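Local coordinates for protein geranyltranstransferase (Thermotoga neapolitana, PDB 4WK5) that probably acts as a magnesium-dependent prenyltransferase of the FPP/GGPP synthase family, joining isoprenoid diphosphates into longer chains, at residues Q136-E148 with F192-H205. Sequence-based numbering, arbitrary orientation.
Sequences QIAKVREPKLFEE and FCFSAPFLLKGLDH
Leu145 and Ala196 mark the closest backbone approach, their CA atoms 6.7 Å apart, where the first turns of helix 143-166 run antiparallel to the last turns of helix 175-201. The axes of these short segments lie 9.9 Å apart at 167°. Helix 119-138 arrives through a tight link: a type I turn from Ala138 and a positive phi at Arg141 lead to Glu142, the N-cap residue of the next helix. At the end of helix 175-201, Gly202 takes the positive phi of a Schellman motif, a conformation glycine adopts without strain.

Leu145 is a knob in a hole formed by Phe192, Ala196, Leu199 and Leu200. With CG anti to the backbone N (chi1 -175°), Leu145 CD1 lies 3.8 Å from Ala196 CB; the small alanine leaves room for the branched leucine. The side chains of Phe192 and Leu145 cross at about a right angle, Phe192 CZ 3.8 Å from Leu145 CD1. Ile137 CD1 comes to the edge of the same ring, while Val140 CG1 presses tightly on Leu200 CD2, 3.5 Å away.

Glu148 suits the margin of this apolar core: its methylenes pack on Phe192 and Leu199 while its carboxylate reaches polar partners. Glu148 CG lies in plane at the edge of the Phe192 ring, 3.7 Å from Phe192 CD1, and the bend at chi2 (76°) leaves carboxylate and ring nearly coplanar. A water donates to Glu148 OE2 (2.7 Å) and to Ser195 OG (2.9 Å); OE2 also forms a salt bridge with Lys209 of helix 206-229, and Ser195 OG is hydrogen-bonded to Ala191 O, one turn back.

These contacts pack neighbouring helices of the largely helical prenyl synthase fold. Helix 75-96 adds Ala84 against Ile137, Val85 against Phe192 and Val81 against Ala196, while Phe146 turns from this interface to meet Phe146 of the second subunit.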
loop_
_atom_site.group_PDB
_atom_site.type_symbol
_atom_site.label_atom_id
_atom_site.label_comp_id
_atom_site.label_asym_id
_atom_site.label_seq_id
_atom_site.Cartn_x
_atom_site.Cartn_y
_atom_site.Cartn_z
ATOM N N GLN A 136 5.038 2.817 9.610
ATOM C CA GLN A 136 5.639 3.920 10.375
ATOM C C GLN A 136 4.593 4.941 10.825
ATOM O O GLN A 136 4.649 5.446 11.951
ATOM C CB GLN A 136 6.731 4.621 9.558
ATOM C CG GLN A 136 8.011 3.787 9.393
ATOM C CD GLN A 136 8.582 3.308 10.735
ATOM O OE1 GLN A 136 8.690 2.109 10.978
ATOM N NE2 GLN A 136 8.905 4.242 11.614
ATOM N N ILE A 137 3.638 5.256 9.955
ATOM C CA ILE A 137 2.552 6.129 10.386
ATOM C C ILE A 137 1.757 5.488 11.536
ATOM O O ILE A 137 1.335 6.175 12.470
ATOM C CB ILE A 137 1.592 6.457 9.233
ATOM C CG1 ILE A 137 2.306 7.299 8.177
ATOM C CG2 ILE A 137 0.388 7.242 9.739
ATOM C CD1 ILE A 137 2.651 8.728 8.658
ATOM N N ALA A 138 1.538 4.176 11.461
ATOM C CA ALA A 138 0.764 3.495 12.499
ATOM C C ALA A 138 1.437 3.607 13.868
ATOM O O ALA A 138 0.759 3.643 14.890
ATOM C CB ALA A 138 0.555 2.023 12.127
ATOM N N LYS A 139 2.764 3.670 13.878
ATOM C CA LYS A 139 3.533 3.822 15.125
ATOM C C LYS A 139 3.238 5.098 15.896
ATOM O O LYS A 139 3.497 5.174 17.102
ATOM C CB LYS A 139 5.043 3.805 14.853
ATOM C CG LYS A 139 5.637 2.493 14.412
ATOM C CD LYS A 139 7.138 2.683 14.168
ATOM C CE LYS A 139 7.827 1.374 13.811
ATOM N NZ LYS A 139 9.290 1.534 13.538
ATOM N N VAL A 140 2.737 6.115 15.206
ATOM C CA VAL A 140 2.544 7.421 15.821
ATOM C C VAL A 140 1.357 7.417 16.784
ATOM O O VAL A 140 1.313 8.206 17.734
ATOM C CB VAL A 140 2.359 8.509 14.746
ATOM C CG1 VAL A 140 2.223 9.868 15.380
ATOM C CG2 VAL A 140 3.534 8.492 13.784
ATOM N N ARG A 141 0.405 6.519 16.540
ATOM C CA ARG A 141 -0.721 6.290 17.452
ATOM C C ARG A 141 -1.632 7.515 17.563
ATOM O O ARG A 141 -1.894 8.025 18.653
ATOM C CB ARG A 141 -0.212 5.864 18.845
ATOM N N GLU A 142 -2.080 8.009 16.412
ATOM C CA GLU A 142 -3.060 9.091 16.347
ATOM C C GLU A 142 -4.024 8.786 15.208
ATOM O O GLU A 142 -3.668 8.933 14.042
ATOM C CB GLU A 142 -2.388 10.452 16.139
ATOM C CG GLU A 142 -1.288 10.784 17.146
ATOM C CD GLU A 142 -1.359 12.215 17.654
ATOM O OE1 GLU A 142 -2.412 12.864 17.477
ATOM O OE2 GLU A 142 -0.357 12.688 18.235
ATOM N N PRO A 143 -5.249 8.346 15.545
ATOM C CA PRO A 143 -6.246 7.848 14.579
ATOM C C PRO A 143 -6.500 8.756 13.383
ATOM O O PRO A 143 -6.607 8.273 12.233
ATOM C CB PRO A 143 -7.519 7.733 15.420
ATOM C CG PRO A 143 -7.019 7.508 16.808
ATOM C CD PRO A 143 -5.780 8.354 16.920
ATOM N N LYS A 144 -6.614 10.056 13.645
ATOM C CA LYS A 144 -6.854 10.979 12.557
ATOM C C LYS A 144 -5.660 10.976 11.606
ATOM O O LYS A 144 -5.844 11.160 10.401
ATOM C CB LYS A 144 -7.140 12.390 13.081
ATOM C CG LYS A 144 -8.493 12.488 13.775
ATOM C CD LYS A 144 -8.752 13.869 14.362
ATOM C CE LYS A 144 -10.156 13.944 14.945
ATOM N NZ LYS A 144 -10.455 15.268 15.557
ATOM N N LEU A 145 -4.453 10.744 12.124
ATOM C CA LEU A 145 -3.274 10.732 11.249
ATOM C C LEU A 145 -3.295 9.543 10.281
ATOM O O LEU A 145 -2.981 9.693 9.091
ATOM C CB LEU A 145 -1.982 10.715 12.071
ATOM C CG LEU A 145 -0.685 10.809 11.269
ATOM C CD1 LEU A 145 -0.440 12.240 10.834
ATOM C CD2 LEU A 145 0.504 10.274 12.061
ATOM N N PHE A 146 -3.665 8.372 10.808
ATOM C CA PHE A 146 -3.801 7.154 10.005
ATOM C C PHE A 146 -4.730 7.417 8.844
ATOM O O PHE A 146 -4.418 7.139 7.681
ATOM C CB PHE A 146 -4.370 5.984 10.824
ATOM C CG PHE A 146 -3.632 5.688 12.095
ATOM C CD1 PHE A 146 -2.347 6.153 12.306
ATOM C CD2 PHE A 146 -4.230 4.907 13.073
ATOM C CE1 PHE A 146 -1.678 5.865 13.476
ATOM C CE2 PHE A 146 -3.568 4.616 14.244
ATOM C CZ PHE A 146 -2.290 5.100 14.449
ATOM N N GLU A 147 -5.896 7.949 9.188
ATOM C CA GLU A 147 -6.945 8.225 8.215
ATOM C C GLU A 147 -6.472 9.235 7.170
ATOM O O GLU A 147 -6.641 9.035 5.956
ATOM C CB GLU A 147 -8.195 8.738 8.944
ATOM C CG GLU A 147 -9.481 8.637 8.155
ATOM C CD GLU A 147 -10.699 8.964 9.008
ATOM O OE1 GLU A 147 -10.728 8.559 10.191
ATOM O OE2 GLU A 147 -11.622 9.629 8.493
ATOM N N GLU A 148 -5.837 10.303 7.638
ATOM C CA GLU A 148 -5.359 11.346 6.734
ATOM C C GLU A 148 -4.295 10.817 5.785
ATOM O O GLU A 148 -4.309 11.127 4.594
ATOM C CB GLU A 148 -4.809 12.530 7.530
ATOM C CG GLU A 148 -4.435 13.734 6.698
ATOM C CD GLU A 148 -5.648 14.525 6.230
ATOM O OE1 GLU A 148 -6.760 14.288 6.751
ATOM O OE2 GLU A 148 -5.488 15.388 5.342
ATOM N N PHE A 192 -0.064 16.903 3.024
ATOM C CA PHE A 192 0.082 16.050 4.191
ATOM C C PHE A 192 1.324 16.440 4.990
ATOM O O PHE A 192 1.308 16.374 6.223
ATOM C CB PHE A 192 0.142 14.569 3.787
ATOM C CG PHE A 192 0.259 13.633 4.956
ATOM C CD1 PHE A 192 -0.865 13.272 5.690
ATOM C CD2 PHE A 192 1.498 13.119 5.332
ATOM C CE1 PHE A 192 -0.751 12.404 6.779
ATOM C CE2 PHE A 192 1.613 12.255 6.413
ATOM C CZ PHE A 192 0.491 11.898 7.133
ATOM N N CYS A 193 2.385 16.865 4.304
ATOM C CA CYS A 193 3.600 17.305 5.005
ATOM C C CYS A 193 3.322 18.491 5.920
ATOM O O CYS A 193 3.950 18.611 6.959
ATOM C CB CYS A 193 4.716 17.679 4.029
ATOM S SG CYS A 193 5.378 16.278 3.123
ATOM N N PHE A 194 2.399 19.369 5.521
ATOM C CA PHE A 194 1.941 20.466 6.381
ATOM C C PHE A 194 0.907 20.023 7.422
ATOM O O PHE A 194 0.975 20.427 8.583
ATOM C CB PHE A 194 1.343 21.588 5.518
ATOM C CG PHE A 194 2.367 22.468 4.867
ATOM C CD1 PHE A 194 2.884 23.564 5.544
ATOM C CD2 PHE A 194 2.792 22.233 3.571
ATOM C CE1 PHE A 194 3.821 24.384 4.945
ATOM C CE2 PHE A 194 3.728 23.051 2.965
ATOM C CZ PHE A 194 4.241 24.129 3.651
ATOM N N SER A 195 -0.052 19.203 6.999
ATOM C CA SER A 195 -1.150 18.752 7.863
ATOM C C SER A 195 -0.686 17.919 9.054
ATOM O O SER A 195 -1.138 18.111 10.188
ATOM C CB SER A 195 -2.156 17.916 7.053
ATOM O OG SER A 195 -2.784 18.686 6.053
ATOM N N ALA A 196 0.210 16.978 8.783
ATOM C CA ALA A 196 0.583 15.974 9.777
ATOM C C ALA A 196 1.183 16.581 11.057
ATOM O O ALA A 196 0.778 16.193 12.152
ATOM C CB ALA A 196 1.548 14.952 9.159
ATOM N N PRO A 197 2.131 17.541 10.940
ATOM C CA PRO A 197 2.631 18.096 12.205
ATOM C C PRO A 197 1.545 18.826 12.988
ATOM O O PRO A 197 1.544 18.769 14.219
ATOM C CB PRO A 197 3.719 19.088 11.761
ATOM C CG PRO A 197 4.098 18.671 10.393
ATOM C CD PRO A 197 2.857 18.090 9.780
ATOM N N PHE A 198 0.647 19.520 12.288
ATOM C CA PHE A 198 -0.434 20.238 12.965
ATOM C C PHE A 198 -1.360 19.243 13.671
ATOM O O PHE A 198 -1.873 19.525 14.757
ATOM C CB PHE A 198 -1.216 21.116 11.981
ATOM C CG PHE A 198 -0.589 22.462 11.736
ATOM C CD1 PHE A 198 0.604 22.574 11.036
ATOM C CD2 PHE A 198 -1.182 23.616 12.220
ATOM C CE1 PHE A 198 1.189 23.811 10.818
ATOM C CE2 PHE A 198 -0.609 24.849 12.004
ATOM C CZ PHE A 198 0.579 24.950 11.304
ATOM N N LEU A 199 -1.558 18.072 13.068
ATOM C CA LEU A 199 -2.329 17.010 13.717
ATOM C C LEU A 199 -1.625 16.522 14.981
ATOM O O LEU A 199 -2.259 16.344 16.023
ATOM C CB LEU A 199 -2.565 15.832 12.758
ATOM C CG LEU A 199 -3.758 15.988 11.807
ATOM C CD1 LEU A 199 -3.704 14.967 10.674
ATOM C CD2 LEU A 199 -5.076 15.886 12.573
ATOM N N LEU A 200 -0.316 16.315 14.887
ATOM C CA LEU A 200 0.474 15.863 16.031
ATOM C C LEU A 200 0.419 16.854 17.192
ATOM O O LEU A 200 0.465 16.455 18.357
ATOM C CB LEU A 200 1.929 15.631 15.623
ATOM C CG LEU A 200 2.161 14.537 14.579
ATOM C CD1 LEU A 200 3.640 14.343 14.312
ATOM C CD2 LEU A 200 1.542 13.255 15.057
ATOM N N LYS A 201 0.323 18.142 16.867
ATOM C CA LYS A 201 0.341 19.208 17.874
ATOM C C LYS A 201 -1.065 19.544 18.371
ATOM O O LYS A 201 -1.226 20.224 19.387
ATOM C CB LYS A 201 1.015 20.462 17.305
ATOM C CG LYS A 201 1.335 21.549 18.331
ATOM C CD LYS A 201 2.365 21.072 19.344
ATOM C CE LYS A 201 2.764 22.180 20.306
ATOM N NZ LYS A 201 3.750 21.686 21.311
ATOM N N GLY A 202 -2.080 19.064 17.660
ATOM C CA GLY A 202 -3.460 19.338 18.024
ATOM C C GLY A 202 -3.978 20.675 17.523
ATOM O O GLY A 202 -4.988 21.182 18.012
ATOM N N LEU A 203 -3.280 21.253 16.550
ATOM C CA LEU A 203 -3.692 22.519 15.948
ATOM C C LEU A 203 -4.525 22.288 14.687
ATOM O O LEU A 203 -4.341 21.294 13.990
ATOM C CB LEU A 203 -2.466 23.372 15.614
ATOM C CG LEU A 203 -1.441 23.561 16.729
ATOM C CD1 LEU A 203 -0.216 24.305 16.221
ATOM C CD2 LEU A 203 -2.065 24.292 17.907
ATOM N N ASP A 204 -5.439 23.209 14.397
ATOM C CA ASP A 204 -6.278 23.107 13.203
ATOM C C ASP A 204 -5.426 23.166 11.934
ATOM O O ASP A 204 -4.581 24.051 11.799
ATOM C CB ASP A 204 -7.325 24.222 13.189
ATOM C CG ASP A 204 -8.347 24.044 12.089
ATOM O OD1 ASP A 204 -9.269 23.218 12.265
ATOM O OD2 ASP A 204 -8.233 24.728 11.052
ATOM N N HIS A 205 -5.649 22.231 11.010
ATOM C CA HIS A 205 -4.781 22.101 9.836
ATOM C C HIS A 205 -5.468 22.471 8.522
ATOM O O HIS A 205 -4.912 22.259 7.443
ATOM C CB HIS A 205 -4.218 20.670 9.753
ATOM C CG HIS A 205 -5.215 19.637 9.317
ATOM N ND1 HIS A 205 -5.718 19.574 8.034
ATOM C CD2 HIS A 205 -5.794 18.618 9.996
ATOM C CE1 HIS A 205 -6.565 18.565 7.944
ATOM N NE2 HIS A 205 -6.629 17.969 9.122
HETATM O O HOH W 1 -3.259 16.461 4.283
#